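Local coordinates for oxidoreductase (Azotobacter vinelandii, PDB 7D5M), which binds NAD+ in a Rossmann-type domain and, as a homolog of inositol dehydrogenase, probably oxidises a polyol or sugar-like substrate, at residues T141-A145 against T208-L213. Residues are numbered along the deposited sequence; the frame is centred on the assembly and turned at random.
Sequences TYGYA and THPLYL. With NAD (nicotinamide-adenine-dinucleotide), chain B.
Tyr142 and Tyr212 lie with their ring planes nearly parallel, 15° apart, but slid so far that they barely overlap. Instead, Tyr212 CB sits over the middle of the Tyr142 ring in a CH-pi contact, 3.8 Å from its centroid. Tyr212 reaches across because its CG is anti to the backbone N (chi1 -179°); its CD2 then meets Tyr142 CB at 3.4 Å, and Ala145 CB touches its ring edge. The second aromatic pair is T-shaped: Tyr144 turns an edge to one face of His209, planes at 87°, with Tyr144 CE2 over the imidazole centre. Apolar packing continues where Leu213 CD2 lies 3.8 Å from Ala145 CA. Polar links are sparse: one water donates to Thr208 O and bonds weakly to Tyr142 OH. At the cofactor, His209 NE2 comes within 3.3 Å of NAD N7N, and Thr141 OG1 is hydrogen-bonded to Glu114. With an alanine in place of Tyr142, Tyr212 CB would probably lose the ring face it sits on and the water its weak phenol partner. The loop after Rossmann strand 138-140 is thus packed on helix 202-217 of the C-terminal domain, within the two-domain build of the Gfo/Idh/MocA family, with the nicotinamide near the junction. Strand 271-277 presents Gln271 to Tyr144, His209 and Leu213, while helix 363-381 packs against Thr208 and Tyr212.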
ATOM      1  N   THR A 141     -18.717  19.505 -15.347  1.00 13.17           N
ATOM      2  CA  THR A 141     -17.312  19.068 -15.106  1.00 13.74           C
ATOM      3  C   THR A 141     -17.260  18.117 -13.907  1.00 12.96           C
ATOM      4  O   THR A 141     -16.532  18.400 -12.928  1.00 12.39           O
ATOM      5  CB  THR A 141     -16.355  20.266 -15.062  1.00 14.58           C
ATOM      6  OG1 THR A 141     -16.992  21.365 -14.434  1.00 17.27           O
ATOM      7  CG2 THR A 141     -15.932  20.719 -16.439  1.00 15.76           C
ATOM      8  N   TYR A 142     -17.932  16.969 -14.029  1.00 12.63           N
ATOM      9  CA  TYR A 142     -17.679  15.776 -13.184  1.00 12.28           C
ATOM     10  C   TYR A 142     -16.394  15.121 -13.707  1.00 11.09           C
ATOM     11  O   TYR A 142     -16.442  14.075 -14.371  1.00 10.85           O
ATOM     12  CB  TYR A 142     -18.878  14.833 -13.215  1.00 12.94           C
ATOM     13  CG  TYR A 142     -20.083  15.321 -12.453  1.00 13.22           C
ATOM     14  CD1 TYR A 142     -20.037  15.517 -11.081  1.00 14.57           C
ATOM     15  CD2 TYR A 142     -21.289  15.541 -13.098  1.00 13.61           C
ATOM     16  CE1 TYR A 142     -21.153  15.938 -10.371  1.00 14.49           C
ATOM     17  CE2 TYR A 142     -22.412  15.957 -12.405  1.00 14.47           C
ATOM     18  CZ  TYR A 142     -22.349  16.146 -11.036  1.00 15.00           C
ATOM     19  OH  TYR A 142     -23.446  16.553 -10.328  1.00 17.31           O
ATOM     20  N   GLY A 143     -15.272  15.788 -13.458  1.00 10.62           N
ATOM     21  CA  GLY A 143     -13.997  15.587 -14.158  1.00 10.26           C
ATOM     22  C   GLY A 143     -13.446  14.195 -13.921  1.00 10.17           C
ATOM     23  O   GLY A 143     -12.793  13.669 -14.824  1.00  9.94           O
ATOM     24  N   TYR A 144     -13.707  13.609 -12.752  1.00  9.66           N
ATOM     25  CA  TYR A 144     -13.126  12.291 -12.381  1.00 10.02           C
ATOM     26  C   TYR A 144     -13.648  11.219 -13.337  1.00  9.87           C
ATOM     27  O   TYR A 144     -12.988  10.195 -13.521  1.00  9.49           O
ATOM     28  CB  TYR A 144     -13.428  11.956 -10.920  1.00 10.17           C
ATOM     29  CG  TYR A 144     -12.910  13.014  -9.984  1.00  9.80           C
ATOM     30  CD1 TYR A 144     -11.561  13.083  -9.669  1.00 10.22           C
ATOM     31  CD2 TYR A 144     -13.746  14.009  -9.497  1.00  9.79           C
ATOM     32  CE1 TYR A 144     -11.063  14.073  -8.841  1.00 10.15           C
ATOM     33  CE2 TYR A 144     -13.260  15.013  -8.671  1.00 10.03           C
ATOM     34  CZ  TYR A 144     -11.915  15.048  -8.351  1.00 10.19           C
ATOM     35  OH  TYR A 144     -11.412  16.025  -7.547  1.00 10.45           O
ATOM     36  N   ALA A 145     -14.800  11.466 -13.962  1.00 10.07           N
ATOM     37  CA  ALA A 145     -15.460  10.503 -14.870  1.00 10.08           C
ATOM     38  C   ALA A 145     -14.663  10.368 -16.178  1.00 10.25           C
ATOM     39  O   ALA A 145     -14.948   9.429 -16.958  1.00 10.63           O
ATOM     40  CB  ALA A 145     -16.876  10.945 -15.115  1.00 10.38           C
ATOM     41  N   THR A 208     -21.330  14.764  -4.579  1.00 11.35           N
ATOM     42  CA  THR A 208     -21.920  14.572  -5.930  1.00 11.51           C
ATOM     43  C   THR A 208     -20.882  13.976  -6.890  1.00 11.35           C
ATOM     44  O   THR A 208     -21.293  13.413  -7.921  1.00 11.10           O
ATOM     45  CB  THR A 208     -22.499  15.871  -6.499  1.00 11.99           C
ATOM     46  OG1 THR A 208     -21.534  16.903  -6.333  1.00 13.47           O
ATOM     47  CG2 THR A 208     -23.801  16.258  -5.838  1.00 12.63           C
ATOM     48  N   HIS A 209     -19.589  14.063  -6.582  1.00 11.03           N
ATOM     49  CA  HIS A 209     -18.539  13.505  -7.474  1.00 11.11           C
ATOM     50  C   HIS A 209     -18.628  11.979  -7.530  1.00 11.22           C
ATOM     51  O   HIS A 209     -18.800  11.419  -8.613  1.00 11.35           O
ATOM     52  CB  HIS A 209     -17.157  14.021  -7.091  1.00 10.76           C
ATOM     53  CG  HIS A 209     -16.826  15.344  -7.688  1.00 10.85           C
ATOM     54  ND1 HIS A 209     -16.836  15.567  -9.052  1.00 10.57           N
ATOM     55  CD2 HIS A 209     -16.460  16.507  -7.107  1.00 10.97           C
ATOM     56  CE1 HIS A 209     -16.464  16.812  -9.287  1.00 11.02           C
ATOM     57  NE2 HIS A 209     -16.241  17.423  -8.107  1.00 10.71           N
ATOM     58  N   PRO A 210     -18.449  11.236  -6.409  1.00 11.41           N
ATOM     59  CA  PRO A 210     -18.536   9.777  -6.467  1.00 11.38           C
ATOM     60  C   PRO A 210     -19.966   9.302  -6.781  1.00 11.93           C
ATOM     61  O   PRO A 210     -20.115   8.242  -7.351  1.00 11.60           O
ATOM     62  CB  PRO A 210     -18.033   9.317  -5.090  1.00 11.51           C
ATOM     63  CG  PRO A 210     -18.242  10.522  -4.185  1.00 11.20           C
ATOM     64  CD  PRO A 210     -18.033  11.725  -5.086  1.00 11.32           C
ATOM     65  N   LEU A 211     -20.984  10.098  -6.441  1.00 12.57           N
ATOM     66  CA  LEU A 211     -22.386   9.799  -6.858  1.00 13.13           C
ATOM     67  C   LEU A 211     -22.432   9.711  -8.387  1.00 12.61           C
ATOM     68  O   LEU A 211     -22.949   8.714  -8.924  1.00 12.62           O
ATOM     69  CB  LEU A 211     -23.352  10.873  -6.352  1.00 14.83           C
ATOM     70  CG  LEU A 211     -24.813  10.601  -6.706  1.00 15.99           C
ATOM     71  CD1 LEU A 211     -25.407   9.584  -5.751  1.00 16.61           C
ATOM     72  CD2 LEU A 211     -25.619  11.884  -6.711  1.00 17.02           C
ATOM     73  N   TYR A 212     -21.868  10.695  -9.076  1.00 12.39           N
ATOM     74  CA  TYR A 212     -21.854  10.680 -10.557  1.00 11.96           C
ATOM     75  C   TYR A 212     -21.063   9.462 -11.059  1.00 11.79           C
ATOM     76  O   TYR A 212     -21.521   8.796 -11.996  1.00 11.27           O
ATOM     77  CB  TYR A 212     -21.325  11.974 -11.177  1.00 12.54           C
ATOM     78  CG  TYR A 212     -21.367  11.856 -12.677  1.00 12.87           C
ATOM     79  CD1 TYR A 212     -22.589  11.774 -13.331  1.00 13.43           C
ATOM     80  CD2 TYR A 212     -20.210  11.742 -13.433  1.00 13.23           C
ATOM     81  CE1 TYR A 212     -22.659  11.597 -14.702  1.00 13.65           C
ATOM     82  CE2 TYR A 212     -20.266  11.565 -14.809  1.00 13.60           C
ATOM     83  CZ  TYR A 212     -21.495  11.501 -15.446  1.00 13.76           C
ATOM     84  OH  TYR A 212     -21.581  11.349 -16.801  1.00 14.80           O
ATOM     85  N   LEU A 213     -19.923   9.135 -10.445  1.00 10.95           N
ATOM     86  CA  LEU A 213     -19.182   7.911 -10.838  1.00 11.51           C
ATOM     87  C   LEU A 213     -20.117   6.698 -10.740  1.00 11.59           C
ATOM     88  O   LEU A 213     -20.081   5.876 -11.648  1.00 11.52           O
ATOM     89  CB  LEU A 213     -17.932   7.732  -9.976  1.00 11.69           C
ATOM     90  CG  LEU A 213     -16.898   8.849 -10.095  1.00 11.62           C
ATOM     91  CD1 LEU A 213     -15.692   8.536  -9.231  1.00 11.89           C
ATOM     92  CD2 LEU A 213     -16.472   9.071 -11.545  1.00 11.65           C
TER
HETATM   93  PA  NAD B 500     -12.886  30.601  -6.734  1.00 22.31           P
HETATM   94  O1A NAD B 500     -13.537  31.503  -5.732  1.00 23.28           O
HETATM   95  O2A NAD B 500     -11.523  30.038  -6.478  1.00 20.27           O
HETATM   96  O5B NAD B 500     -12.886  31.340  -8.160  1.00 21.11           O
HETATM   97  C5B NAD B 500     -13.984  32.201  -8.597  1.00 19.22           C
HETATM   98  C4B NAD B 500     -13.519  32.954  -9.820  1.00 18.31           C
HETATM   99  O4B NAD B 500     -14.654  33.532 -10.515  1.00 17.49           O
HETATM  100  C3B NAD B 500     -12.578  34.133  -9.541  1.00 17.91           C
HETATM  101  O3B NAD B 500     -11.655  34.271 -10.611  1.00 16.96           O
HETATM  102  C2B NAD B 500     -13.559  35.308  -9.467  1.00 17.11           C
HETATM  103  O2B NAD B 500     -12.979  36.574  -9.684  1.00 16.39           O
HETATM  104  C1B NAD B 500     -14.480  34.931 -10.618  1.00 17.63           C
HETATM  105  N9A NAD B 500     -15.801  35.539 -10.576  1.00 18.69           N
HETATM  106  C8A NAD B 500     -16.635  35.600  -9.490  1.00 18.17           C
HETATM  107  N7A NAD B 500     -17.796  36.141  -9.761  1.00 18.83           N
HETATM  108  C5A NAD B 500     -17.734  36.436 -11.114  1.00 19.06           C
HETATM  109  C6A NAD B 500     -18.670  37.013 -11.996  1.00 19.67           C
HETATM  110  N6A NAD B 500     -19.901  37.381 -11.634  1.00 19.35           N
HETATM  111  N1A NAD B 500     -18.295  37.157 -13.291  1.00 19.96           N
HETATM  112  C2A NAD B 500     -17.057  36.776 -13.644  1.00 19.43           C
HETATM  113  N3A NAD B 500     -16.100  36.210 -12.906  1.00 18.79           N
HETATM  114  C4A NAD B 500     -16.507  36.067 -11.631  1.00 19.04           C
HETATM  115  O3  NAD B 500     -13.854  29.337  -7.022  1.00 21.69           O
HETATM  116  PN  NAD B 500     -13.471  27.850  -7.546  1.00 21.76           P
HETATM  117  O1N NAD B 500     -13.039  27.001  -6.383  1.00 22.52           O
HETATM  118  O2N NAD B 500     -12.552  27.978  -8.723  1.00 18.56           O
HETATM  119  O5D NAD B 500     -14.897  27.295  -8.022  1.00 22.26           O
HETATM  120  C5D NAD B 500     -15.643  27.926  -9.066  1.00 20.09           C
HETATM  121  C4D NAD B 500     -16.699  26.940  -9.483  1.00 20.46           C
HETATM  122  O4D NAD B 500     -16.051  25.703  -9.877  1.00 20.51           O
HETATM  123  C3D NAD B 500     -17.678  26.555  -8.367  1.00 19.21           C
HETATM  124  O3D NAD B 500     -18.964  26.339  -8.919  1.00 19.76           O
HETATM  125  C2D NAD B 500     -17.075  25.261  -7.808  1.00 20.29           C
HETATM  126  O2D NAD B 500     -18.036  24.415  -7.194  1.00 18.49           O
HETATM  127  C1D NAD B 500     -16.541  24.624  -9.092  1.00 21.01           C
HETATM  128  N1N NAD B 500     -15.427  23.648  -8.889  1.00 20.98           N
HETATM  129  C2N NAD B 500     -15.521  22.398  -9.462  1.00 21.59           C
HETATM  130  C3N NAD B 500     -14.525  21.443  -9.251  1.00 20.09           C
HETATM  131  C7N NAD B 500     -14.621  20.155 -10.041  1.00 19.39           C
HETATM  132  O7N NAD B 500     -15.396  20.102 -11.002  1.00 17.44           O
HETATM  133  N7N NAD B 500     -13.836  19.146  -9.675  1.00 15.95           N
HETATM  134  C4N NAD B 500     -13.494  21.727  -8.349  1.00 21.56           C
HETATM  135  C5N NAD B 500     -13.424  22.992  -7.765  1.00 20.98           C
HETATM  136  C6N NAD B 500     -14.310  23.967  -8.168  1.00 21.30           C
HETATM  137  O   HOH W   1     -23.862  13.970  -9.040  1.00 15.54           O